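Local atomic coordinates of intestinal fatty acid binding protein (Rattus norvegicus, PDB entry 1ICM), a protein that binds long-chain fatty acids such as myristate inside its beta barrel, and probably serves their handling within intestinal cells. Residues A[100-114]-A[117-130]. Residues are numbered along the deposited sequence; the frame is centred on the assembly and turned at random.
With MYR (myristic acid), chain B.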
loop_
_atom_site.group_PDB
_atom_site.type_symbol
_atom_site.label_atom_id
_atom_site.label_comp_id
_atom_site.label_asym_id
_atom_site.label_seq_id
_atom_site.Cartn_x
_atom_site.Cartn_y
_atom_site.Cartn_z
ATOM N N LYS A 100 0.235 7.420 -15.208
ATOM C CA LYS A 100 0.294 8.383 -14.134
ATOM C C LYS A 100 1.069 7.847 -12.936
ATOM O O LYS A 100 1.095 6.660 -12.707
ATOM C CB LYS A 100 -1.072 8.976 -13.804
ATOM C CG LYS A 100 -1.439 9.910 -14.961
ATOM C CD LYS A 100 -2.912 10.250 -15.127
ATOM C CE LYS A 100 -3.151 11.372 -16.125
ATOM N NZ LYS A 100 -2.604 12.655 -15.653
ATOM N N GLU A 101 1.721 8.744 -12.231
ATOM C CA GLU A 101 2.555 8.382 -11.092
ATOM C C GLU A 101 1.808 8.303 -9.776
ATOM O O GLU A 101 0.967 9.139 -9.413
ATOM C CB GLU A 101 3.712 9.412 -11.019
ATOM C CG GLU A 101 4.578 9.366 -9.756
ATOM C CD GLU A 101 5.402 10.613 -9.571
ATOM O OE1 GLU A 101 4.687 11.642 -9.156
ATOM O OE2 GLU A 101 6.598 10.640 -9.799
ATOM N N LEU A 102 2.215 7.274 -9.021
ATOM C CA LEU A 102 1.640 7.053 -7.694
ATOM C C LEU A 102 2.820 6.771 -6.766
ATOM O O LEU A 102 3.631 5.866 -7.021
ATOM C CB LEU A 102 0.699 5.818 -7.705
ATOM C CG LEU A 102 -0.146 5.580 -6.432
ATOM C CD1 LEU A 102 -1.276 4.592 -6.754
ATOM C CD2 LEU A 102 0.766 4.977 -5.342
ATOM N N ILE A 103 2.895 7.570 -5.734
ATOM C CA ILE A 103 3.984 7.393 -4.765
ATOM C C ILE A 103 3.453 6.816 -3.462
ATOM O O ILE A 103 2.400 7.254 -2.971
ATOM C CB ILE A 103 4.455 8.795 -4.333
ATOM C CG1 ILE A 103 5.030 9.546 -5.523
ATOM C CG2 ILE A 103 5.556 8.643 -3.268
ATOM C CD1 ILE A 103 6.100 8.788 -6.278
ATOM N N ALA A 104 4.208 5.911 -2.851
ATOM C CA ALA A 104 3.756 5.409 -1.560
ATOM C C ALA A 104 4.935 5.406 -0.584
ATOM O O ALA A 104 6.070 5.123 -0.980
ATOM C CB ALA A 104 3.163 4.007 -1.652
ATOM N N VAL A 105 4.626 5.667 0.672
ATOM C CA VAL A 105 5.650 5.655 1.710
ATOM C C VAL A 105 5.167 4.848 2.913
ATOM O O VAL A 105 4.017 4.967 3.324
ATOM C CB VAL A 105 5.866 7.080 2.245
ATOM C CG1 VAL A 105 6.963 7.142 3.325
ATOM C CG2 VAL A 105 6.133 8.032 1.084
ATOM N N ARG A 106 6.079 4.059 3.463
ATOM C CA ARG A 106 5.802 3.276 4.658
ATOM C C ARG A 106 6.808 3.748 5.706
ATOM O O ARG A 106 8.006 3.771 5.474
ATOM C CB ARG A 106 6.062 1.796 4.487
ATOM C CG ARG A 106 4.908 1.097 3.794
ATOM C CD ARG A 106 5.207 -0.381 3.620
ATOM N NE ARG A 106 4.019 -1.071 3.135
ATOM C CZ ARG A 106 3.981 -2.031 2.227
ATOM N NH1 ARG A 106 5.089 -2.431 1.595
ATOM N NH2 ARG A 106 2.803 -2.567 1.903
ATOM N N GLU A 107 6.298 4.131 6.860
ATOM C CA GLU A 107 7.198 4.550 7.914
ATOM C C GLU A 107 6.598 4.182 9.279
ATOM O O GLU A 107 5.384 4.117 9.425
ATOM C CB GLU A 107 7.412 6.054 7.763
ATOM C CG GLU A 107 6.242 6.828 8.335
ATOM C CD GLU A 107 6.348 8.288 7.984
ATOM O OE1 GLU A 107 7.341 8.900 8.625
ATOM O OE2 GLU A 107 5.560 8.792 7.175
ATOM N N ILE A 108 7.442 3.913 10.281
ATOM C CA ILE A 108 7.012 3.584 11.634
ATOM C C ILE A 108 6.944 4.844 12.493
ATOM O O ILE A 108 7.806 5.729 12.511
ATOM C CB ILE A 108 8.026 2.664 12.340
ATOM C CG1 ILE A 108 8.542 1.475 11.538
ATOM C CG2 ILE A 108 7.472 2.223 13.699
ATOM C CD1 ILE A 108 7.429 0.461 11.347
ATOM N N SER A 109 5.943 4.978 13.309
ATOM C CA SER A 109 5.834 6.121 14.166
ATOM C C SER A 109 5.402 5.523 15.490
ATOM O O SER A 109 4.236 5.180 15.686
ATOM C CB SER A 109 4.750 7.046 13.655
ATOM O OG SER A 109 4.246 7.745 14.767
ATOM N N GLY A 110 6.365 5.337 16.399
ATOM C CA GLY A 110 6.052 4.728 17.672
ATOM C C GLY A 110 5.816 3.252 17.387
ATOM O O GLY A 110 6.706 2.550 16.904
ATOM N N ASN A 111 4.615 2.764 17.691
ATOM C CA ASN A 111 4.279 1.384 17.417
ATOM C C ASN A 111 3.271 1.312 16.279
ATOM O O ASN A 111 2.575 0.296 16.169
ATOM C CB ASN A 111 3.673 0.601 18.598
ATOM C CG ASN A 111 2.487 1.290 19.275
ATOM O OD1 ASN A 111 2.020 0.800 20.322
ATOM N ND2 ASN A 111 2.004 2.412 18.737
ATOM N N GLU A 112 3.136 2.376 15.492
ATOM C CA GLU A 112 2.181 2.317 14.382
ATOM C C GLU A 112 2.927 2.278 13.052
ATOM O O GLU A 112 4.031 2.834 12.960
ATOM C CB GLU A 112 1.248 3.560 14.372
ATOM C CG GLU A 112 0.184 3.474 15.490
ATOM C CD GLU A 112 -0.761 4.646 15.599
ATOM O OE1 GLU A 112 -0.232 5.804 15.310
ATOM O OE2 GLU A 112 -1.925 4.520 15.945
ATOM N N LEU A 113 2.335 1.685 12.005
ATOM C CA LEU A 113 2.883 1.688 10.642
ATOM C C LEU A 113 2.042 2.717 9.843
ATOM O O LEU A 113 0.796 2.636 9.818
ATOM C CB LEU A 113 2.861 0.296 10.004
ATOM C CG LEU A 113 2.999 0.319 8.510
ATOM C CD1 LEU A 113 4.466 0.587 8.271
ATOM C CD2 LEU A 113 2.760 -1.082 7.991
ATOM N N ILE A 114 2.664 3.749 9.245
ATOM C CA ILE A 114 1.884 4.728 8.516
ATOM C C ILE A 114 2.159 4.555 7.049
ATOM O O ILE A 114 3.337 4.531 6.696
ATOM C CB ILE A 114 2.247 6.148 8.887
ATOM C CG1 ILE A 114 2.072 6.310 10.406
ATOM C CG2 ILE A 114 1.408 7.108 8.007
ATOM C CD1 ILE A 114 2.472 7.692 10.901
ATOM N N TYR A 117 -0.080 7.697 0.626
ATOM C CA TYR A 117 -0.085 7.637 -0.833
ATOM C C TYR A 117 -0.361 9.042 -1.416
ATOM O O TYR A 117 -1.090 9.868 -0.844
ATOM C CB TYR A 117 -1.247 6.772 -1.409
ATOM C CG TYR A 117 -1.570 5.436 -0.752
ATOM C CD1 TYR A 117 -0.600 4.431 -0.684
ATOM C CD2 TYR A 117 -2.842 5.164 -0.244
ATOM C CE1 TYR A 117 -0.877 3.191 -0.100
ATOM C CE2 TYR A 117 -3.141 3.920 0.324
ATOM C CZ TYR A 117 -2.151 2.937 0.413
ATOM O OH TYR A 117 -2.415 1.711 0.990
ATOM N N THR A 118 0.136 9.263 -2.624
ATOM C CA THR A 118 -0.200 10.492 -3.336
ATOM C C THR A 118 -0.488 10.111 -4.796
ATOM O O THR A 118 0.189 9.283 -5.413
ATOM C CB THR A 118 0.880 11.612 -3.348
ATOM O OG1 THR A 118 2.069 11.068 -3.896
ATOM C CG2 THR A 118 1.160 12.155 -1.948
ATOM N N TYR A 119 -1.499 10.776 -5.338
ATOM C CA TYR A 119 -1.881 10.541 -6.716
ATOM C C TYR A 119 -2.634 11.771 -7.252
ATOM O O TYR A 119 -3.602 12.236 -6.620
ATOM C CB TYR A 119 -2.809 9.311 -6.819
ATOM C CG TYR A 119 -3.314 9.043 -8.223
ATOM C CD1 TYR A 119 -2.500 8.440 -9.186
ATOM C CD2 TYR A 119 -4.642 9.300 -8.542
ATOM C CE1 TYR A 119 -2.896 8.123 -10.487
ATOM C CE2 TYR A 119 -5.070 8.969 -9.831
ATOM C CZ TYR A 119 -4.219 8.422 -10.796
ATOM O OH TYR A 119 -4.687 8.105 -12.052
ATOM N N GLU A 120 -2.114 12.328 -8.355
ATOM C CA GLU A 120 -2.686 13.460 -9.042
ATOM C C GLU A 120 -3.042 14.580 -8.137
ATOM O O GLU A 120 -4.109 15.152 -8.258
ATOM C CB GLU A 120 -3.946 13.031 -9.790
ATOM C CG GLU A 120 -3.603 12.156 -10.997
ATOM C CD GLU A 120 -2.871 12.978 -12.021
ATOM O OE1 GLU A 120 -3.674 13.838 -12.614
ATOM O OE2 GLU A 120 -1.681 12.851 -12.264
ATOM N N GLY A 121 -2.178 14.873 -7.179
ATOM C CA GLY A 121 -2.502 15.972 -6.280
ATOM C C GLY A 121 -3.332 15.672 -5.038
ATOM O O GLY A 121 -3.661 16.601 -4.274
ATOM N N VAL A 122 -3.648 14.383 -4.803
ATOM C CA VAL A 122 -4.430 14.051 -3.611
ATOM C C VAL A 122 -3.577 13.082 -2.783
ATOM O O VAL A 122 -2.891 12.198 -3.335
ATOM C CB VAL A 122 -5.691 13.272 -4.023
ATOM C CG1 VAL A 122 -6.537 12.981 -2.789
ATOM C CG2 VAL A 122 -6.491 14.163 -4.972
ATOM N N GLU A 123 -3.667 13.321 -1.476
ATOM C CA GLU A 123 -2.913 12.506 -0.514
ATOM C C GLU A 123 -3.898 11.696 0.332
ATOM O O GLU A 123 -4.999 12.166 0.641
ATOM C CB GLU A 123 -2.208 13.498 0.455
ATOM C CG GLU A 123 -1.317 12.867 1.551
ATOM C CD GLU A 123 -1.006 13.824 2.693
ATOM O OE1 GLU A 123 -1.392 14.973 2.804
ATOM O OE2 GLU A 123 -0.241 13.297 3.601
ATOM N N ALA A 124 -3.488 10.499 0.748
ATOM C CA ALA A 124 -4.338 9.697 1.629
ATOM C C ALA A 124 -3.401 8.932 2.558
ATOM O O ALA A 124 -2.254 8.662 2.200
ATOM C CB ALA A 124 -5.110 8.624 0.877
ATOM N N LYS A 125 -3.872 8.531 3.737
ATOM C CA LYS A 125 -3.063 7.697 4.618
ATOM C C LYS A 125 -3.943 6.565 5.177
ATOM O O LYS A 125 -5.183 6.707 5.383
ATOM C CB LYS A 125 -2.636 8.422 5.877
ATOM C CG LYS A 125 -2.012 9.773 5.638
ATOM C CD LYS A 125 -0.971 9.992 6.717
ATOM C CE LYS A 125 -0.856 11.443 7.141
ATOM N NZ LYS A 125 -0.578 12.377 6.042
ATOM N N ARG A 126 -3.255 5.456 5.445
ATOM C CA ARG A 126 -3.815 4.283 6.112
ATOM C C ARG A 126 -2.879 4.020 7.290
ATOM O O ARG A 126 -1.690 3.840 7.063
ATOM C CB ARG A 126 -3.929 3.054 5.230
ATOM C CG ARG A 126 -4.851 3.391 4.052
ATOM C CD ARG A 126 -5.597 2.174 3.507
ATOM N NE ARG A 126 -6.752 1.861 4.350
ATOM C CZ ARG A 126 -7.399 0.729 4.135
ATOM N NH1 ARG A 126 -6.955 -0.060 3.135
ATOM N NH2 ARG A 126 -8.463 0.438 4.868
ATOM N N ILE A 127 -3.392 4.034 8.513
ATOM C CA ILE A 127 -2.532 3.774 9.681
ATOM C C ILE A 127 -2.835 2.410 10.321
ATOM O O ILE A 127 -3.998 2.101 10.607
ATOM C CB ILE A 127 -2.736 4.964 10.612
ATOM C CG1 ILE A 127 -2.300 6.245 9.878
ATOM C CG2 ILE A 127 -1.998 4.734 11.940
ATOM C CD1 ILE A 127 -2.811 7.542 10.496
ATOM N N PHE A 128 -1.825 1.566 10.577
ATOM C CA PHE A 128 -2.012 0.234 11.134
ATOM C C PHE A 128 -1.464 0.092 12.542
ATOM O O PHE A 128 -0.505 0.808 12.867
ATOM C CB PHE A 128 -1.155 -0.743 10.305
ATOM C CG PHE A 128 -1.514 -0.743 8.826
ATOM C CD1 PHE A 128 -1.222 0.339 7.981
ATOM C CD2 PHE A 128 -2.170 -1.837 8.257
ATOM C CE1 PHE A 128 -1.572 0.326 6.621
ATOM C CE2 PHE A 128 -2.541 -1.871 6.907
ATOM C CZ PHE A 128 -2.237 -0.780 6.083
ATOM N N LYS A 129 -2.051 -0.806 13.349
ATOM C CA LYS A 129 -1.561 -1.046 14.694
ATOM C C LYS A 129 -0.910 -2.399 14.679
ATOM O O LYS A 129 -1.327 -3.267 13.937
ATOM C CB LYS A 129 -2.645 -1.032 15.747
ATOM C CG LYS A 129 -2.876 0.367 16.291
ATOM C CD LYS A 129 -4.044 0.350 17.261
ATOM C CE LYS A 129 -4.648 1.734 17.452
ATOM N NZ LYS A 129 -3.635 2.733 17.844
ATOM N N LYS A 130 0.143 -2.575 15.466
ATOM C CA LYS A 130 0.779 -3.882 15.479
ATOM C C LYS A 130 -0.078 -4.819 16.328
ATOM O O LYS A 130 -0.632 -4.431 17.355
ATOM C CB LYS A 130 2.170 -3.768 16.093
ATOM C CG LYS A 130 3.212 -4.635 15.401
ATOM C CD LYS A 130 4.550 -4.386 16.085
ATOM C CE LYS A 130 5.771 -4.755 15.281
ATOM N NZ LYS A 130 6.925 -4.027 15.833
HETATM C C1 MYR B . 3.320 -3.797 -1.228
HETATM O O1 MYR B . 2.585 -4.272 -0.279
HETATM O O2 MYR B . 4.417 -3.358 -0.994
HETATM C C2 MYR B . 2.707 -3.856 -2.623
HETATM C C3 MYR B . 2.492 -2.507 -3.284
HETATM C C4 MYR B . 1.511 -1.594 -2.556
HETATM C C5 MYR B . 1.237 -0.262 -3.255
HETATM C C6 MYR B . -0.021 0.396 -2.685
HETATM C C7 MYR B . -0.857 1.191 -3.677
HETATM C C8 MYR B . -2.340 0.891 -3.473
HETATM C C9 MYR B . -3.183 2.147 -3.465
HETATM C C10 MYR B . -4.516 1.979 -2.756
HETATM C C11 MYR B . -5.623 1.662 -3.742
HETATM C C12 MYR B . -6.921 1.144 -3.149
HETATM C C13 MYR B . -7.879 0.773 -4.269
HETATM C C14 MYR B . -9.298 0.455 -3.827
HETATM O O HOH W 1 0.300 11.407 -9.921
HETATM O O HOH W 2 0.306 -0.819 17.710
#
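Glu112 OE2 is gripped by two cations: Lys129 NZ, 3.1 Å from OE2, and Arg10 of strand 4-12. The lysine comes from the anti side, 22° out of the carboxylate plane. The Glu112 and Lys129 side chains run side by side on the outer face, and the carboxylate also rests on Ile127, with Glu112 CD 3.9 Å from Ile127 CG2. This is one end of the antiparallel meander 101-109, 112-119, 122-130 in the beta barrel of the fatty-acid binding proteins. The middle strand 112-119 pairs with 101-109 on one side and with 122-130 on the other.

Leu113 and Phe128 form a hydrogen-bonded pair facing inward. Phe128 N to Leu113 O is 2.9 Å and nearly straight, at 172°. The Phe128 ring turns its edge to the same oxygen, with Leu113 O 3.6 Å from Phe128 CD1. Beyond this pair, a water bridges Asn111 O and Lys130 N, which are too far apart for a direct bond.

The inner face also carries the ligand site. Arg106 takes the myristate carboxylate with two N-H groups: NH2 to O1 and NH1 to O2, both 2.8 Å. Gln115 holds Arg106 NE, which helps fix the guanidinium. One face of the Tyr117 ring is turned to the fatty chain, with myristate C9 4.0 Å from the ring plane, over its centre. Tyr117 CG stands anti to the carbonyl carbon (chi1 -43°), and with this torsion the ring lies flat against the chain of the ligand. Ala104 CB meets the ring edge from the neighbouring strand.

At the far end, the type I' turn from Tyr119 to Val122 brings Glu120 to Lys100 in a weak salt bridge. Further along these strands, the outward pair Ile103 and Thr118 shares two backbone bonds. Their side chains point the same way, and Thr118 OG1 sits 3.3 Å from Ile103 CB.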